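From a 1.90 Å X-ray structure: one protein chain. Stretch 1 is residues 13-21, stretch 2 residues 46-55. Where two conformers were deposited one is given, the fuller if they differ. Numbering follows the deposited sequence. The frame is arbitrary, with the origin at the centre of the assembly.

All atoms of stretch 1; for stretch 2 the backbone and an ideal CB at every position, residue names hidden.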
# COMPACT_ATOMS: atom_id res chain seq x y z
N ASP A 13 -14.87 -17.58 32.50
CA ASP A 13 -14.09 -16.71 33.40
C ASP A 13 -13.45 -15.53 32.65
O ASP A 13 -13.44 -14.42 33.15
CB ASP A 13 -13.02 -17.54 34.10
CG ASP A 13 -13.63 -18.56 35.02
OD1 ASP A 13 -14.29 -18.15 35.98
OD2 ASP A 13 -13.43 -19.75 34.78
N LEU A 14 -12.95 -15.76 31.45
CA LEU A 14 -12.39 -14.69 30.65
C LEU A 14 -12.53 -15.00 29.17
O LEU A 14 -12.57 -16.18 28.75
CB LEU A 14 -10.92 -14.43 30.99
CG LEU A 14 -9.84 -15.38 30.53
CD1 LEU A 14 -8.48 -14.69 30.72
CD2 LEU A 14 -9.90 -16.71 31.30
N ILE A 15 -12.65 -13.92 28.39
CA ILE A 15 -12.53 -13.94 26.95
C ILE A 15 -11.47 -12.90 26.61
O ILE A 15 -11.53 -11.76 27.10
CB ILE A 15 -13.87 -13.58 26.27
CG1 ILE A 15 -14.86 -14.71 26.48
CG2 ILE A 15 -13.65 -13.34 24.75
CD1 ILE A 15 -16.30 -14.35 25.98
N ALA A 16 -10.46 -13.30 25.85
CA ALA A 16 -9.41 -12.39 25.41
C ALA A 16 -9.61 -12.05 23.94
O ALA A 16 -10.21 -12.83 23.18
CB ALA A 16 -8.04 -12.98 25.62
N ILE A 17 -9.12 -10.88 23.56
CA ILE A 17 -9.25 -10.39 22.19
C ILE A 17 -7.88 -9.94 21.71
O ILE A 17 -7.17 -9.22 22.40
CB ILE A 17 -10.32 -9.25 22.04
CG1 ILE A 17 -10.44 -8.75 20.61
CG2 ILE A 17 -10.08 -8.10 23.00
CD1 ILE A 17 -11.77 -8.01 20.32
N GLY A 18 -7.52 -10.43 20.52
CA GLY A 18 -6.36 -9.95 19.80
C GLY A 18 -5.64 -11.10 19.10
O GLY A 18 -6.26 -11.86 18.36
N ARG A 19 -4.33 -11.18 19.33
CA ARG A 19 -3.44 -12.05 18.55
C ARG A 19 -3.29 -13.46 19.10
O ARG A 19 -2.92 -13.66 20.28
CB ARG A 19 -2.03 -11.44 18.49
CG ARG A 19 -0.99 -12.30 17.81
CD ARG A 19 0.31 -11.47 17.59
NE ARG A 19 0.04 -10.49 16.54
CZ ARG A 19 0.69 -9.35 16.34
NH1 ARG A 19 1.74 -9.01 17.09
NH2 ARG A 19 0.30 -8.56 15.36
N ALA A 20 -3.47 -14.42 18.20
CA ALA A 20 -3.00 -15.79 18.38
C ALA A 20 -2.12 -16.08 17.17
O ALA A 20 -2.56 -15.94 16.02
CB ALA A 20 -4.15 -16.78 18.45
N CYS A 21 -0.84 -16.37 17.42
CA CYS A 21 0.07 -16.56 16.31
C CYS A 21 0.96 -17.78 16.55
O CYS A 21 0.68 -18.61 17.40
CB CYS A 21 0.88 -15.27 16.11
SG CYS A 21 1.89 -14.90 17.46
N UNK A 46 0.33 -12.60 22.97
CA UNK A 46 -0.02 -12.32 24.39
C UNK A 46 -1.43 -12.77 24.84
O UNK A 46 -1.51 -13.54 25.80
CB UNK A 46 0.10 -10.81 24.64
N UNK A 47 -2.52 -12.32 24.18
CA UNK A 47 -3.82 -12.81 24.67
C UNK A 47 -4.06 -14.31 24.52
O UNK A 47 -4.72 -14.90 25.36
CB UNK A 47 -4.94 -12.07 23.94
N UNK A 48 -3.55 -14.92 23.46
CA UNK A 48 -3.56 -16.37 23.31
C UNK A 48 -2.85 -17.08 24.46
O UNK A 48 -3.39 -18.04 25.06
CB UNK A 48 -2.91 -16.76 21.98
N UNK A 49 -1.64 -16.64 24.78
CA UNK A 49 -0.90 -17.19 25.90
C UNK A 49 -1.66 -17.06 27.20
O UNK A 49 -1.62 -17.95 28.06
CB UNK A 49 0.46 -16.50 26.02
N UNK A 50 -2.31 -15.92 27.38
CA UNK A 50 -3.03 -15.67 28.63
C UNK A 50 -4.21 -16.66 28.74
O UNK A 50 -4.42 -17.26 29.79
CB UNK A 50 -3.52 -14.22 28.69
N UNK A 51 -4.96 -16.85 27.66
CA UNK A 51 -6.08 -17.81 27.73
C UNK A 51 -5.63 -19.27 27.83
O UNK A 51 -6.28 -20.05 28.51
CB UNK A 51 -6.97 -17.65 26.50
N UNK A 52 -4.55 -19.64 27.17
CA UNK A 52 -4.01 -21.00 27.29
C UNK A 52 -3.50 -21.24 28.72
O UNK A 52 -3.76 -22.29 29.35
CB UNK A 52 -2.89 -21.22 26.28
N UNK A 53 -2.79 -20.26 29.27
CA UNK A 53 -2.36 -20.36 30.65
C UNK A 53 -3.53 -20.44 31.63
O UNK A 53 -3.51 -21.19 32.61
CB UNK A 53 -1.47 -19.16 31.00
N UNK A 54 -4.55 -19.64 31.40
CA UNK A 54 -5.74 -19.65 32.22
C UNK A 54 -6.43 -21.01 32.21
O UNK A 54 -6.89 -21.48 33.26
CB UNK A 54 -6.71 -18.57 31.74
N UNK A 55 -6.52 -21.62 31.03
CA UNK A 55 -7.19 -22.92 30.91
C UNK A 55 -6.42 -23.97 31.68
O UNK A 55 -7.01 -24.81 32.33
CB UNK A 55 -7.33 -23.33 29.44

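Stretch 2 is a helix that runs nearly antiparallel to the strand of stretch 1, at 162°, with the two axes 7.8 Å apart at closest approach. So close a packing favours small or compact side chains wherever CA-to-CB points toward the strand.

Position 46 begins the helical stretch, with its CB sideways and no atom of stretch 1 within 5.5 Å of it. Stretch 1 therefore sets few limits here, and many residues would do. The deposited residue is Ser-46, whose OG is hydrogen-bonded elsewhere in the structure.

At position 47 the CB points toward stretch 1 and the ideal CB lies 3.6 Å from Ala-16 CB, with the bend at Gly-18 alongside. A compact apolar group suits this place. The phi of -65° is compatible with proline, and near the start of this helical stretch a missing amide hydrogen costs little; alanine or valine could also be considered. The residue is Pro-47. Its ring covers the bend: CB lies 3.8 Å from Ala-16 CB, and CG comes within 3.4 Å of Arg-19 N and 3.8 Å of Ile-17 O. Ile-17 O is buried by this contact and has no hydrogen-bond partner in the model. The absence of a side chain at Gly-18 helps, since a CB there would come 3.2 Å from Pro-47 CG, although the backbone angles of Gly-18 call for glycine by themselves.

Position 48 is tighter still. Its CB is directed at the backbone, 3.5 Å from Arg-19 O and 3.7 Å from Ala-20 CA, so a small residue such as alanine, glycine or serine is expected. Ala-48 packs its CB 3.7 Å from Ala-20 CB, and its backbone N gives a weak hydrogen bond to Arg-19 O at 3.5 Å.

Position 49 points sideways with open space before it, so a polar residue is acceptable; it is Asn-49, whose ND2 is bonded elsewhere.

The CB of position 50 points toward stretch 1 but is 5.4 Å from Leu-14 CD1, a gap that invites a branched or longer apolar side chain. Ile-50 answers with CG2, 4.1 Å from Leu-14 CD1.

Position 51 also faces the strand, its ideal CB 4.9 Å from Ala-16 CB. The small side chain of Ala-16 nearby leaves room for a medium apolar residue, such as valine, isoleucine or leucine. Val-51 extends CG1 to 3.5 Å from Ala-16 CB and 4.3 Å from Leu-14 CD1.

Position 52 is out of reach of stretch 1, which sets no limit, so polar or apolar residues would serve; it is Ile-52. Position 53 is also out of reach, but an ideal CB there would lie 3.2 Å from the carbonyl O of position 49, a crowding that a residue without a side chain avoids; it is Gly-53.

At position 54 the CB points toward Leu-14 and lies 3.7 Å from its CD2, which argues for a small residue: alanine, serine or cysteine. Ser-54 touches Leu-14 CD1 through OG at 3.7 Å, while that hydroxyl donates to Ile-50 O at 2.8 Å, so its polarity is satisfied within the helix.

Position 55 points sideways with nothing of stretch 1 within 5.5 Å of its ideal CB, so many residues would do; it is Ser-55, whose OG is hydrogen-bonded elsewhere in the structure.

Stretch 2 46-55: SPANIVIGSS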
# COMPACT_ATOMS: atom_id res chain seq x y z
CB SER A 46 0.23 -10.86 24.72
OG SER A 46 -0.32 -10.57 25.98
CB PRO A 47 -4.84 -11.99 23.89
CG PRO A 47 -4.12 -11.42 22.74
CD PRO A 47 -2.67 -11.35 23.08
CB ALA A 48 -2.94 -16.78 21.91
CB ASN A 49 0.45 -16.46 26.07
CG ASN A 49 1.43 -16.80 25.03
OD1 ASN A 49 1.32 -17.83 24.33
ND2 ASN A 49 2.43 -15.91 24.88
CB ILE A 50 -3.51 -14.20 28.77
CG1 ILE A 50 -2.30 -13.28 28.93
CG2 ILE A 50 -4.47 -14.01 29.99
CD1 ILE A 50 -2.63 -11.77 28.88
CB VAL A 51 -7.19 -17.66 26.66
CG1 VAL A 51 -7.86 -16.25 26.80
CG2 VAL A 51 -6.70 -17.96 25.24
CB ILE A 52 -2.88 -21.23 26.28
CG1 ILE A 52 -3.40 -21.20 24.82
CG2 ILE A 52 -2.19 -22.62 26.55
CD1 ILE A 52 -2.27 -21.10 23.72
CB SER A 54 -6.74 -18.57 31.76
OG SER A 54 -6.18 -17.27 31.96
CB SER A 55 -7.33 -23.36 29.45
OG SER A 55 -8.26 -24.43 29.36
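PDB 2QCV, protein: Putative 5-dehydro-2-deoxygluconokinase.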